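Local atomic coordinates of phosphoacetylglucosamine mutase (Aspergillus lentulus, PDB entry 5O9X), a protein that probably interconverts N-acetylglucosamine 6-phosphate and N-acetylglucosamine 1-phosphate. Residues F32-K35 with T41-Y44; V64-A69 with R140-L145; Y17-P20 with I24-Y27. The protein carries 1 engineered substitution. All blocks are in the same frame, centred on the assembly; numbering follows the deposited sequence.

Contact 1: F32-K35 with T41-Y44. Unlike the reference sequence in segment 32-35: Lys35 (reference Arg). With G16 (1,6-di-O-phosphono-alpha-D-glucopyranose), chain B.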
loop_
_atom_site.group_PDB
_atom_site.type_symbol
_atom_site.label_atom_id
_atom_site.label_comp_id
_atom_site.label_asym_id
_atom_site.label_seq_id
_atom_site.Cartn_x
_atom_site.Cartn_y
_atom_site.Cartn_z
ATOM N N PHE A 32 11.925 4.297 6.195
ATOM C CA PHE A 32 13.284 3.918 5.926
ATOM C C PHE A 32 13.310 2.494 5.350
ATOM O O PHE A 32 12.601 1.610 5.856
ATOM C CB PHE A 32 14.100 3.941 7.215
ATOM C CG PHE A 32 14.124 5.309 7.882
ATOM C CD1 PHE A 32 14.886 6.358 7.338
ATOM C CD2 PHE A 32 13.362 5.536 9.032
ATOM C CE1 PHE A 32 14.858 7.621 7.939
ATOM C CE2 PHE A 32 13.352 6.801 9.655
ATOM C CZ PHE A 32 14.125 7.832 9.107
ATOM N N ARG A 33 14.103 2.310 4.308
ATOM C CA ARG A 33 14.194 1.035 3.639
ATOM C C ARG A 33 15.550 0.910 2.957
ATOM O O ARG A 33 15.967 1.811 2.232
ATOM C CB ARG A 33 13.067 0.996 2.568
ATOM C CG ARG A 33 12.820 -0.419 2.108
ATOM C CD ARG A 33 11.578 -0.402 1.221
ATOM N NE ARG A 33 10.303 -0.176 1.909
ATOM C CZ ARG A 33 9.113 -0.284 1.221
ATOM N NH1 ARG A 33 9.114 -0.743 -0.067
ATOM N NH2 ARG A 33 7.922 -0.097 1.818
ATOM N N MET A 34 16.239 -0.197 3.158
ATOM C CA MET A 34 17.593 -0.332 2.670
ATOM C C MET A 34 18.067 -1.750 2.903
ATOM O O MET A 34 17.323 -2.553 3.508
ATOM C CB MET A 34 18.523 0.649 3.425
ATOM C CG MET A 34 18.640 0.334 4.900
ATOM S SD MET A 34 19.135 1.770 5.880
ATOM C CE MET A 34 17.731 2.889 5.885
ATOM N N LYS A 35 19.313 -2.047 2.490
ATOM C CA LYS A 35 19.901 -3.356 2.801
ATOM C C LYS A 35 19.884 -3.553 4.320
ATOM O O LYS A 35 20.244 -2.641 5.077
ATOM C CB LYS A 35 21.311 -3.574 2.163
ATOM C CG LYS A 35 21.648 -5.041 1.994
ATOM C CD LYS A 35 22.964 -5.223 1.250
ATOM C CE LYS A 35 23.634 -6.554 1.604
ATOM N NZ LYS A 35 24.582 -6.872 0.488
ATOM N N THR A 41 20.810 1.077 13.670
ATOM C CA THR A 41 20.714 2.354 14.361
ATOM C C THR A 41 19.429 3.087 13.929
ATOM O O THR A 41 18.841 3.855 14.698
ATOM C CB THR A 41 21.960 3.207 14.179
ATOM O OG1 THR A 41 22.122 3.619 12.810
ATOM C CG2 THR A 41 23.205 2.418 14.604
ATOM N N VAL A 42 19.004 2.820 12.698
ATOM C CA VAL A 42 17.779 3.377 12.132
ATOM C C VAL A 42 16.559 2.923 12.942
ATOM O O VAL A 42 15.727 3.733 13.352
ATOM C CB VAL A 42 17.592 2.978 10.634
ATOM C CG1 VAL A 42 16.281 3.509 10.107
ATOM C CG2 VAL A 42 18.658 3.618 9.780
ATOM N N VAL A 43 16.446 1.618 13.117
ATOM C CA VAL A 43 15.354 1.018 13.841
ATOM C C VAL A 43 15.365 1.529 15.307
ATOM O O VAL A 43 14.297 1.770 15.916
ATOM C CB VAL A 43 15.454 -0.546 13.721
ATOM C CG1 VAL A 43 14.460 -1.235 14.640
ATOM C CG2 VAL A 43 15.227 -0.961 12.229
ATOM N N TYR A 44 16.571 1.602 15.872
ATOM C CA TYR A 44 16.709 2.120 17.249
ATOM C C TYR A 44 16.133 3.541 17.291
ATOM O O TYR A 44 15.344 3.847 18.161
ATOM C CB TYR A 44 18.196 2.130 17.660
ATOM C CG TYR A 44 18.375 2.466 19.102
ATOM C CD1 TYR A 44 18.113 1.518 20.082
ATOM C CD2 TYR A 44 18.685 3.775 19.483
ATOM C CE1 TYR A 44 18.219 1.839 21.433
ATOM C CE2 TYR A 44 18.813 4.110 20.841
ATOM C CZ TYR A 44 18.595 3.141 21.793
ATOM O OH TYR A 44 18.690 3.476 23.133
HETATM C C1 G16 B . 5.706 1.647 -1.536
HETATM C C2 G16 B . 4.599 2.674 -1.318
HETATM C C3 G16 B . 3.754 2.835 -2.623
HETATM C C4 G16 B . 4.571 3.190 -3.852
HETATM C C5 G16 B . 5.651 2.128 -4.019
HETATM C C6 G16 B . 6.730 2.475 -5.017
HETATM O O1 G16 B . 5.110 0.376 -1.814
HETATM O O2 G16 B . 3.734 2.378 -0.179
HETATM O O3 G16 B . 2.752 3.729 -2.340
HETATM O O4 G16 B . 3.802 3.229 -5.133
HETATM O O5 G16 B . 6.460 1.997 -2.826
HETATM O O6 G16 B . 7.377 3.740 -4.541
HETATM P P G16 B . 8.659 4.310 -5.355
HETATM O O1P G16 B . 8.295 4.388 -6.856
HETATM O O2P G16 B . 9.816 3.297 -5.183
HETATM O O3P G16 B . 9.087 5.642 -4.704
HETATM P "P'" G16 B . 5.368 -0.949 -0.886
HETATM O O1X G16 B . 5.493 -0.477 0.588
HETATM O O2X G16 B . 6.768 -1.517 -1.285
HETATM O O3X G16 B . 4.341 -1.970 -1.237
#
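Val42 meets Phe32 and Met34 with its two methyl branches, one for each. The close half is the pair with Phe32: Val42 CG1 lies 3.6 Å from Phe32 CG, slanting onto the root of the ring, and CB and CD2 of the phenylalanine are about equally near. CG1 stands anti to the backbone N (chi1 177°), which sends it to the ring and leaves CG2 for the methionine. Both residues are buried, and Phe32 also packs on Ala96, Thr97 and Ala100 of helix 91-101. The slacker half is Met34, partly exposed: its terminal CE meets Val42 CG2 at 4.1 Å, tip to tip, with a glycerol molecule nearby. Strand 32-35 is an outermost strand of the five-stranded mixed sheet at the centre of the alpha/beta/alpha first domain, and helix 40-56, the next element in the chain, packs against it. Between Phe32 and Met34 in sequence, Arg33 points away from the helix, to the bound sugar bisphosphate. Its guanidinium approaches one phosphate edge-on, with P' in its plane. Arg33 NH2 donates to G16 O1X over 2.7 Å at 171°, nearly straight, and Arg33 NH1 donates to G16 O2X over 2.8 Å at 161°; NH1 also bonds Asn71 OD1.

Contact 2: V64-A69 with R140-L145. Engineered in segment 64-69: Ala69 (natural residue Ser). Unlike the reference sequence in segment 140-145: Ile142 (reference Val). With G16 (1,6-di-O-phosphono-alpha-D-glucopyranose), chain B.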
loop_
_atom_site.group_PDB
_atom_site.type_symbol
_atom_site.label_atom_id
_atom_site.label_comp_id
_atom_site.label_asym_id
_atom_site.label_seq_id
_atom_site.Cartn_x
_atom_site.Cartn_y
_atom_site.Cartn_z
ATOM N N VAL A 64 4.585 0.008 14.665
ATOM C CA VAL A 64 5.776 -0.047 13.859
ATOM C C VAL A 64 5.725 -1.366 13.073
ATOM O O VAL A 64 5.570 -2.386 13.674
ATOM C CB VAL A 64 7.062 -0.046 14.745
ATOM C CG1 VAL A 64 8.288 -0.078 13.847
ATOM C CG2 VAL A 64 7.154 1.253 15.565
ATOM N N MET A 65 5.833 -1.317 11.755
ATOM C CA MET A 65 5.852 -2.550 10.951
ATOM C C MET A 65 7.268 -2.689 10.401
ATOM O O MET A 65 7.769 -1.737 9.758
ATOM C CB MET A 65 4.874 -2.412 9.768
ATOM C CG MET A 65 4.830 -3.662 8.863
ATOM S SD MET A 65 4.118 -5.078 9.723
ATOM C CE MET A 65 4.564 -6.347 8.552
ATOM N N VAL A 66 7.911 -3.826 10.637
ATOM C CA VAL A 66 9.263 -4.023 10.130
ATOM C C VAL A 66 9.125 -4.849 8.812
ATOM O O VAL A 66 8.798 -6.022 8.850
ATOM C CB VAL A 66 10.163 -4.745 11.134
ATOM C CG1 VAL A 66 11.574 -4.993 10.514
ATOM C CG2 VAL A 66 10.212 -3.883 12.436
ATOM N N THR A 67 9.324 -4.179 7.663
ATOM C CA THR A 67 9.168 -4.822 6.404
ATOM C C THR A 67 9.826 -3.892 5.378
ATOM O O THR A 67 9.892 -2.676 5.560
ATOM C CB THR A 67 7.616 -4.989 6.030
ATOM O OG1 THR A 67 7.543 -5.651 4.780
ATOM C CG2 THR A 67 6.879 -3.621 5.864
ATOM N N ALA A 68 10.299 -4.495 4.305
ATOM C CA ALA A 68 10.581 -3.767 3.056
ATOM C C ALA A 68 9.583 -4.136 1.916
ATOM O O ALA A 68 9.845 -3.788 0.762
ATOM C CB ALA A 68 12.046 -3.933 2.622
ATOM N N ALA A 69 8.443 -4.799 2.256
ATOM C CA ALA A 69 7.232 -4.868 1.322
ATOM C C ALA A 69 7.550 -5.508 -0.054
ATOM O O ALA A 69 7.863 -6.696 -0.078
ATOM C CB ALA A 69 6.676 -3.466 1.159
ATOM N N ARG A 140 16.253 -9.847 14.554
ATOM C CA ARG A 140 17.336 -8.926 15.019
ATOM C C ARG A 140 16.790 -7.526 15.171
ATOM O O ARG A 140 17.010 -6.894 16.206
ATOM C CB ARG A 140 18.577 -8.870 14.070
ATOM C CG ARG A 140 19.837 -8.192 14.695
ATOM C CD ARG A 140 20.590 -7.154 13.810
ATOM N NE ARG A 140 20.555 -7.652 12.484
ATOM C CZ ARG A 140 20.403 -7.045 11.318
ATOM N NH1 ARG A 140 20.456 -5.719 11.063
ATOM N NH2 ARG A 140 20.325 -7.911 10.329
ATOM N N LEU A 141 16.137 -7.010 14.111
ATOM C CA LEU A 141 15.550 -5.653 14.160
ATOM C C LEU A 141 14.476 -5.435 15.232
ATOM O O LEU A 141 14.468 -4.392 15.931
ATOM C CB LEU A 141 15.087 -5.164 12.754
ATOM C CG LEU A 141 16.214 -5.164 11.679
ATOM C CD1 LEU A 141 15.676 -4.842 10.267
ATOM C CD2 LEU A 141 17.402 -4.246 12.047
ATOM N N ILE A 142 13.567 -6.383 15.386
ATOM C CA ILE A 142 12.629 -6.379 16.546
ATOM C C ILE A 142 13.397 -6.338 17.953
ATOM O O ILE A 142 12.950 -5.651 18.871
ATOM C CB ILE A 142 11.623 -7.596 16.378
ATOM C CG1 ILE A 142 10.327 -7.168 15.693
ATOM C CG2 ILE A 142 11.276 -8.364 17.633
ATOM C CD1 ILE A 142 10.310 -5.864 15.013
ATOM N N GLY A 143 14.493 -7.083 18.081
ATOM C CA GLY A 143 15.429 -6.946 19.247
ATOM C C GLY A 143 15.860 -5.506 19.473
ATOM O O GLY A 143 15.828 -5.000 20.603
ATOM N N VAL A 144 16.259 -4.825 18.391
ATOM C CA VAL A 144 16.738 -3.430 18.490
ATOM C C VAL A 144 15.600 -2.520 18.888
ATOM O O VAL A 144 15.745 -1.649 19.832
ATOM C CB VAL A 144 17.368 -2.904 17.161
ATOM C CG1 VAL A 144 17.752 -1.406 17.301
ATOM C CG2 VAL A 144 18.570 -3.737 16.695
ATOM N N LEU A 145 14.475 -2.648 18.155
ATOM C CA LEU A 145 13.257 -1.914 18.507
ATOM C C LEU A 145 12.866 -2.045 19.997
ATOM O O LEU A 145 12.558 -1.016 20.698
ATOM C CB LEU A 145 12.081 -2.332 17.595
ATOM C CG LEU A 145 10.786 -1.561 17.717
ATOM C CD1 LEU A 145 11.031 -0.108 17.309
ATOM C CD2 LEU A 145 9.769 -2.214 16.738
HETATM C C1 G16 B . 5.706 1.647 -1.536
HETATM C C2 G16 B . 4.599 2.674 -1.318
HETATM C C3 G16 B . 3.754 2.835 -2.623
HETATM C C4 G16 B . 4.571 3.190 -3.852
HETATM C C5 G16 B . 5.651 2.128 -4.019
HETATM C C6 G16 B . 6.730 2.475 -5.017
HETATM O O1 G16 B . 5.110 0.376 -1.814
HETATM O O2 G16 B . 3.734 2.378 -0.179
HETATM O O3 G16 B . 2.752 3.729 -2.340
HETATM O O4 G16 B . 3.802 3.229 -5.133
HETATM O O5 G16 B . 6.460 1.997 -2.826
HETATM O O6 G16 B . 7.377 3.740 -4.541
HETATM P P G16 B . 8.659 4.310 -5.355
HETATM O O1P G16 B . 8.295 4.388 -6.856
HETATM O O2P G16 B . 9.816 3.297 -5.183
HETATM O O3P G16 B . 9.087 5.642 -4.704
HETATM P "P'" G16 B . 5.368 -0.949 -0.886
HETATM O O1X G16 B . 5.493 -0.477 0.588
HETATM O O2X G16 B . 6.768 -1.517 -1.285
HETATM O O3X G16 B . 4.341 -1.970 -1.237
#
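Val66 gives up 69 Å² to helix segment 140-145, and its two methyls divide the work. Val66 CG2 runs obliquely into the end of Ile142, with Ile142 CD1 3.3 Å away, closer than usual for two carbons. Ile142 starts off to one side of the strand, and its chain brings CD1 back over the valine; both its torsions lie away from staggered values (chi1 -95°), so the tightness may partly reflect how this side chain was modelled. The other branch, Val66 CG1, lies anti to the backbone N and passes across Leu141, 4.1 Å from Leu141 CD1. Leu145, with 43 Å² buried, serves the neighbouring inward position of the strand: Leu145 CD2 meets Val64 CG1 at 3.9 Å, end to end. Leu141 and Leu145 are one helical turn apart, joined by the backbone hydrogen bond from Leu145 N to Leu141 O, and Val64 and Val66 are two apart on the strand. The axes of strand 64-66 and helix 140-145 come within 10.0 Å of each other and run roughly antiparallel, at 153°, the layer packing of an alpha/beta/alpha domain. Phe130 of strand 127-132 touches Val64, Ile142 and Leu145 as well.

Beyond the strand the chain turns to the ligand. Thr67 OG1 accepts from Ala69 N in an ST turn, and Ala69, engineered from serine, places CB 3.1 Å from G16 O2X. No hydrogen bond crosses between the segments: strand and helix meet through aliphatic branches, so their packing should be apolar and little directional, while the phosphate is met by the loop beyond the strand.

Contact 3: Y17-P20 with I24-Y27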
loop_
_atom_site.group_PDB
_atom_site.type_symbol
_atom_site.label_atom_id
_atom_site.label_comp_id
_atom_site.label_asym_id
_atom_site.label_seq_id
_atom_site.Cartn_x
_atom_site.Cartn_y
_atom_site.Cartn_z
ATOM N N TYR A 17 25.311 -0.591 19.273
ATOM C CA TYR A 17 25.227 -0.462 17.805
ATOM C C TYR A 17 26.301 0.473 17.280
ATOM O O TYR A 17 26.975 1.142 18.043
ATOM C CB TYR A 17 23.791 -0.049 17.344
ATOM C CG TYR A 17 22.700 -0.814 18.100
ATOM C CD1 TYR A 17 22.632 -2.195 18.025
ATOM C CD2 TYR A 17 21.795 -0.141 18.940
ATOM C CE1 TYR A 17 21.706 -2.912 18.774
ATOM C CE2 TYR A 17 20.838 -0.837 19.655
ATOM C CZ TYR A 17 20.798 -2.220 19.567
ATOM O OH TYR A 17 19.864 -2.926 20.276
ATOM N N ALA A 18 26.490 0.456 15.977
ATOM C CA ALA A 18 27.446 1.326 15.299
ATOM C C ALA A 18 26.757 1.809 14.032
ATOM O O ALA A 18 26.198 0.978 13.301
ATOM C CB ALA A 18 28.717 0.539 14.963
ATOM N N LYS A 19 26.750 3.126 13.785
ATOM C CA LYS A 19 26.269 3.670 12.516
ATOM C C LYS A 19 27.193 3.265 11.405
ATOM O O LYS A 19 28.412 3.278 11.602
ATOM C CB LYS A 19 26.219 5.186 12.509
ATOM C CG LYS A 19 25.132 5.764 13.355
ATOM C CD LYS A 19 25.074 7.252 13.159
ATOM C CE LYS A 19 23.977 7.625 12.198
ATOM N NZ LYS A 19 24.447 8.721 11.329
ATOM N N PRO A 20 26.637 2.911 10.225
ATOM C CA PRO A 20 27.516 2.676 9.075
ATOM C C PRO A 20 28.121 3.976 8.571
ATOM O O PRO A 20 27.434 5.011 8.499
ATOM C CB PRO A 20 26.565 2.069 8.004
ATOM C CG PRO A 20 25.190 2.443 8.426
ATOM C CD PRO A 20 25.219 2.608 9.917
ATOM N N ILE A 24 23.793 8.490 4.839
ATOM C CA ILE A 24 22.781 9.466 5.224
ATOM C C ILE A 24 21.436 8.760 4.925
ATOM O O ILE A 24 21.275 8.208 3.866
ATOM C CB ILE A 24 22.935 10.776 4.418
ATOM C CG1 ILE A 24 24.250 11.555 4.855
ATOM C CG2 ILE A 24 21.670 11.630 4.529
ATOM C CD1 ILE A 24 24.808 12.539 3.833
ATOM N N PHE A 25 20.520 8.756 5.888
ATOM C CA PHE A 25 19.244 8.053 5.776
ATOM C C PHE A 25 18.118 9.019 5.418
ATOM O O PHE A 25 18.148 10.168 5.807
ATOM C CB PHE A 25 18.933 7.324 7.086
ATOM C CG PHE A 25 20.028 6.424 7.527
ATOM C CD1 PHE A 25 20.294 5.232 6.840
ATOM C CD2 PHE A 25 20.824 6.761 8.648
ATOM C CE1 PHE A 25 21.311 4.378 7.253
ATOM C CE2 PHE A 25 21.869 5.907 9.041
ATOM C CZ PHE A 25 22.106 4.714 8.356
ATOM N N GLN A 26 17.162 8.562 4.606
ATOM C CA GLN A 26 16.027 9.393 4.258
ATOM C C GLN A 26 14.757 8.560 4.445
ATOM O O GLN A 26 14.781 7.340 4.237
ATOM C CB GLN A 26 16.168 9.935 2.826
ATOM C CG GLN A 26 16.640 8.866 1.845
ATOM C CD GLN A 26 16.658 9.303 0.367
ATOM O OE1 GLN A 26 17.541 10.077 -0.056
ATOM N NE2 GLN A 26 15.688 8.775 -0.437
ATOM N N TYR A 27 13.654 9.210 4.798
ATOM C CA TYR A 27 12.402 8.491 5.068
ATOM C C TYR A 27 11.785 7.847 3.773
ATOM O O TYR A 27 11.216 6.752 3.818
ATOM C CB TYR A 27 11.419 9.425 5.773
ATOM C CG TYR A 27 10.273 8.720 6.443
ATOM C CD1 TYR A 27 10.404 8.227 7.767
ATOM C CD2 TYR A 27 9.042 8.557 5.778
ATOM C CE1 TYR A 27 9.345 7.603 8.378
ATOM C CE2 TYR A 27 7.944 7.949 6.414
ATOM C CZ TYR A 27 8.108 7.468 7.699
ATOM O OH TYR A 27 7.087 6.813 8.373
#
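The two segments, 17-20 and 24-27, are irregular backbone separated by three residues in one loop, and their closest alpha carbons, those of Pro20 and Ile24, are still 9.1 Å apart. Side chains must therefore bridge the gap, and Phe25 does most of it, with 57 Å² buried by the other segment. With CG anti to the carbonyl carbon (chi1 -54°), the ring swings over to segment 17-20, its CZ and CE2 leading, and this far edge is met by two neighbours. Pro20 comes in near the ring plane, Pro20 CG lying 3.8 Å from Phe25 CZ and its CD slightly farther from the same atom. Lys19 also lies at the edge: its aliphatic CE is 4.2 Å from Phe25 CE2. The lysine sets out to one side and bends at chi3 and chi4, which brings CE to the ring while NZ makes a weak hydrogen bond to Asn101 O of helix 91-101. Neither neighbour stacks on a ring face; both meet it at the edge, close to its plane.

The loop joins helix 4-14 to strand 32-35, with the centre of the contact about 25 Å from the centre of the chain. Phe25 itself is buried, touching Val42 of helix 40-56 and Asn101, whereas Lys19 and Pro20 are partly exposed. Tyr17, farther back, packs on helices 40-56 and 138-151. With 108 Å² buried in all and no hydrogen bond between the segments, the contact is held by carbon packing against an aromatic rim, and the one charged side chain contributes methylene carbon to the ring, while its ammonium makes a weak bond to a backbone carbonyl.

From the N terminus, helix 4-14 leads into the loop that contact 3 closes on itself over three intervening residues. Contact 1 comes next, closing the short turn between strand 32-35 and helix 40-56, and contact 2 then spans 70 residues to bring helix 138-151 onto strand 61-66. The three are in series, without nesting or crossing. Contacts 1 and 3 share a boundary, with Met34 CE 3.6 Å from Phe25 CD1, while Val43 CG1 lies 3.4 Å from Leu141 O where contacts 1 and 2 meet. Contacts 1 and 2 serve the same sheet and both reach the bisphosphate; in contact 3 the preceding loop folds back on itself, and its Phe25 also reaches Val42 of helix 40-56.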